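Local coordinates for transaminase (Bacillus megaterium, PDB 5G09), which probably transfers amino groups between amines and carbonyl compounds, using pyridoxal phosphate as cofactor, as a class-III aminotransferase, at residues I267-L272 with I293-K298. Sequence-based numbering, arbitrary orientation.
Sequences INDEVL and IITMGK. With 6DF ([6-methyl-5-oxidanyl-4-[(~{E})-[(1~{R})-1-phenylethyl]iminomethyl]pyridin-3-yl]methyl dihydrogen phosphate), chain R.
The pyridoxal phosphate site is built here where two parallel strands end side by side, with D269 and T295 joined at the last bridge and V271 and K298 meeting in the loops beyond. Upstream, N268 N donates to I293 O (3.0 Å), and T295 N returns a weak bond to N268 O. I267 and I293 bring their CG2 methyls together on the same face of the sheet as D269 and T295, where helix 121-136 packs. OG1 of T295, held between its own backbone N and carbonyl carbon (chi1 51°), gives a weak hydrogen bond to D269 OD1 at 2.8 Å. D269 OD1 also accepts from V271 N (3.0 Å, 161°), closing an Asx turn; this bond, with the weaker one from T295, helps fix the carboxylate's rotation. These strands belong to the large-domain sheet of fold-type I PLP enzymes, whose aspartate faces the pyridine nitrogen: D269 OD2 lies 2.8 Å from N1 of the cofactor adduct and is also bonded to H149, a setting that would probably favour a protonated ring. V271 supports one ring face, CB 3.5 Å from N1 and CG1 near C5 and C6, while its CG2 packs on the M296-G297 peptide. Water 1 bridges the loops from E270 O to G297 N. K298, in the position of the family's Schiff-base lysine, runs extended past V271 O (CB at 3.3 Å) and bends at its last torsion. K298 NZ stands 3.5 Å from C4' of the adduct, which is bonded instead to the phenylethyl imine nitrogen; NZ is held by L59 O and T330 of the second subunit.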
loop_
_atom_site.group_PDB
_atom_site.type_symbol
_atom_site.label_atom_id
_atom_site.label_comp_id
_atom_site.label_asym_id
_atom_site.label_seq_id
_atom_site.Cartn_x
_atom_site.Cartn_y
_atom_site.Cartn_z
ATOM N N ILE D 267 -10.467 6.474 -19.383
ATOM C CA ILE D 267 -11.060 7.642 -18.714
ATOM C C ILE D 267 -10.364 8.833 -19.281
ATOM O O ILE D 267 -9.150 8.924 -19.198
ATOM C CB ILE D 267 -10.801 7.646 -17.179
ATOM C CG1 ILE D 267 -11.278 6.334 -16.556
ATOM C CG2 ILE D 267 -11.508 8.862 -16.514
ATOM C CD1 ILE D 267 -10.846 6.132 -15.109
ATOM N N ASN D 268 -11.114 9.737 -19.908
ATOM C CA ASN D 268 -10.533 11.008 -20.239
ATOM C C ASN D 268 -11.072 12.086 -19.310
ATOM O O ASN D 268 -12.259 12.233 -19.160
ATOM C CB ASN D 268 -10.729 11.423 -21.696
ATOM C CG ASN D 268 -9.889 12.640 -22.018
ATOM O OD1 ASN D 268 -8.675 12.592 -21.869
ATOM N ND2 ASN D 268 -10.523 13.754 -22.371
ATOM N N ASP D 269 -10.156 12.787 -18.657
ATOM C CA ASP D 269 -10.459 13.769 -17.654
ATOM C C ASP D 269 -10.701 15.057 -18.413
ATOM O O ASP D 269 -9.765 15.659 -18.926
ATOM C CB ASP D 269 -9.240 13.915 -16.712
ATOM C CG ASP D 269 -9.493 14.874 -15.536
ATOM O OD1 ASP D 269 -10.476 15.623 -15.576
ATOM O OD2 ASP D 269 -8.665 14.889 -14.568
ATOM N N GLU D 270 -11.963 15.447 -18.506
ATOM C CA GLU D 270 -12.336 16.694 -19.184
ATOM C C GLU D 270 -12.557 17.841 -18.205
ATOM O O GLU D 270 -13.227 18.806 -18.568
ATOM C CB GLU D 270 -13.628 16.481 -20.017
ATOM C CG GLU D 270 -13.445 15.571 -21.221
ATOM C CD GLU D 270 -12.779 16.297 -22.382
ATOM O OE1 GLU D 270 -12.811 17.566 -22.414
ATOM O OE2 GLU D 270 -12.225 15.595 -23.266
ATOM N N VAL D 271 -12.057 17.743 -16.955
ATOM C CA VAL D 271 -12.362 18.783 -15.972
ATOM C C VAL D 271 -11.888 20.162 -16.494
ATOM O O VAL D 271 -12.588 21.181 -16.357
ATOM C CB VAL D 271 -11.776 18.451 -14.558
ATOM C CG1 VAL D 271 -11.762 19.677 -13.652
ATOM C CG2 VAL D 271 -12.568 17.318 -13.895
ATOM N N LEU D 272 -10.702 20.199 -17.093
ATOM C CA LEU D 272 -10.196 21.474 -17.638
ATOM C C LEU D 272 -10.516 21.676 -19.137
ATOM O O LEU D 272 -10.885 22.785 -19.538
ATOM C CB LEU D 272 -8.702 21.686 -17.314
ATOM C CG LEU D 272 -8.016 23.010 -17.703
ATOM C CD1 LEU D 272 -6.914 23.354 -16.706
ATOM C CD2 LEU D 272 -7.447 22.877 -19.098
ATOM N N ILE D 293 -15.371 6.759 -19.957
ATOM C CA ILE D 293 -15.795 7.651 -18.865
ATOM C C ILE D 293 -15.128 9.004 -19.060
ATOM O O ILE D 293 -13.965 9.074 -19.461
ATOM C CB ILE D 293 -15.345 7.099 -17.478
ATOM C CG1 ILE D 293 -15.956 5.722 -17.187
ATOM C CG2 ILE D 293 -15.670 8.106 -16.355
ATOM C CD1 ILE D 293 -15.349 5.035 -15.953
ATOM N N ILE D 294 -15.856 10.087 -18.800
ATOM C CA ILE D 294 -15.208 11.380 -18.648
ATOM C C ILE D 294 -15.528 11.993 -17.311
ATOM O O ILE D 294 -16.571 11.715 -16.738
ATOM C CB ILE D 294 -15.538 12.406 -19.789
ATOM C CG1 ILE D 294 -17.034 12.774 -19.814
ATOM C CG2 ILE D 294 -15.044 11.877 -21.130
ATOM C CD1 ILE D 294 -17.311 14.033 -20.631
ATOM N N THR D 295 -14.603 12.820 -16.809
ATOM C CA THR D 295 -14.823 13.544 -15.573
ATOM C C THR D 295 -14.937 15.022 -15.911
ATOM O O THR D 295 -14.261 15.522 -16.818
ATOM C CB THR D 295 -13.642 13.311 -14.606
ATOM O OG1 THR D 295 -12.414 13.572 -15.311
ATOM C CG2 THR D 295 -13.599 11.849 -14.180
ATOM N N MET D 296 -15.795 15.722 -15.183
ATOM C CA MET D 296 -16.073 17.142 -15.464
ATOM C C MET D 296 -16.034 18.031 -14.215
ATOM O O MET D 296 -16.293 17.577 -13.096
ATOM C CB MET D 296 -17.468 17.283 -16.101
ATOM C CG MET D 296 -17.572 16.739 -17.539
ATOM S SD MET D 296 -19.283 16.362 -18.020
ATOM C CE MET D 296 -19.554 14.830 -17.118
ATOM N N GLY D 297 -15.765 19.314 -14.437
ATOM C CA GLY D 297 -15.905 20.355 -13.409
ATOM C C GLY D 297 -15.722 21.674 -14.122
ATOM O O GLY D 297 -16.056 21.764 -15.307
ATOM N N LYS D 298 -15.164 22.662 -13.425
ATOM C CA LYS D 298 -14.752 23.970 -14.022
ATOM C C LYS D 298 -15.842 24.582 -14.941
ATOM O O LYS D 298 -16.822 25.131 -14.427
ATOM C CB LYS D 298 -13.340 23.900 -14.685
ATOM C CG LYS D 298 -12.176 23.594 -13.702
ATOM C CD LYS D 298 -10.823 23.433 -14.400
ATOM C CE LYS D 298 -9.719 23.009 -13.420
ATOM N NZ LYS D 298 -9.500 24.043 -12.391
HETATM N N1 6DF R . -8.644 17.400 -13.345
HETATM C C2 6DF R . -7.989 18.334 -14.035
HETATM N N2 6DF R . -6.711 21.620 -11.555
HETATM C C3 6DF R . -7.735 19.564 -13.429
HETATM C C4 6DF R . -8.178 19.821 -12.131
HETATM C C5 6DF R . -8.862 18.799 -11.461
HETATM C C6 6DF R . -9.079 17.608 -12.098
HETATM C C7 6DF R . -6.090 22.800 -10.889
HETATM C C8 6DF R . -7.071 23.687 -10.120
HETATM C C9 6DF R . -5.096 23.559 -11.732
HETATM C C10 6DF R . -5.370 23.881 -13.067
HETATM C C11 6DF R . -4.412 24.587 -13.805
HETATM C C12 6DF R . -3.207 24.999 -13.206
HETATM C C13 6DF R . -2.936 24.695 -11.868
HETATM O O2P 6DF R . -9.816 21.516 -8.275
HETATM P P 6DF R . -10.894 20.491 -8.596
HETATM O O3P 6DF R . -10.937 19.463 -7.456
HETATM O O1P 6DF R . -12.251 21.125 -8.779
HETATM O O4P 6DF R . -10.513 19.793 -9.991
HETATM C "C5'" 6DF R . -9.379 18.913 -10.051
HETATM C "C2'" 6DF R . -7.557 17.970 -15.441
HETATM O O3 6DF R . -7.031 20.494 -14.112
HETATM C "C4'" 6DF R . -7.881 21.093 -11.401
HETATM C C14 6DF R . -3.887 23.976 -11.142
HETATM O O HOH W 1 -15.596 19.716 -17.416
#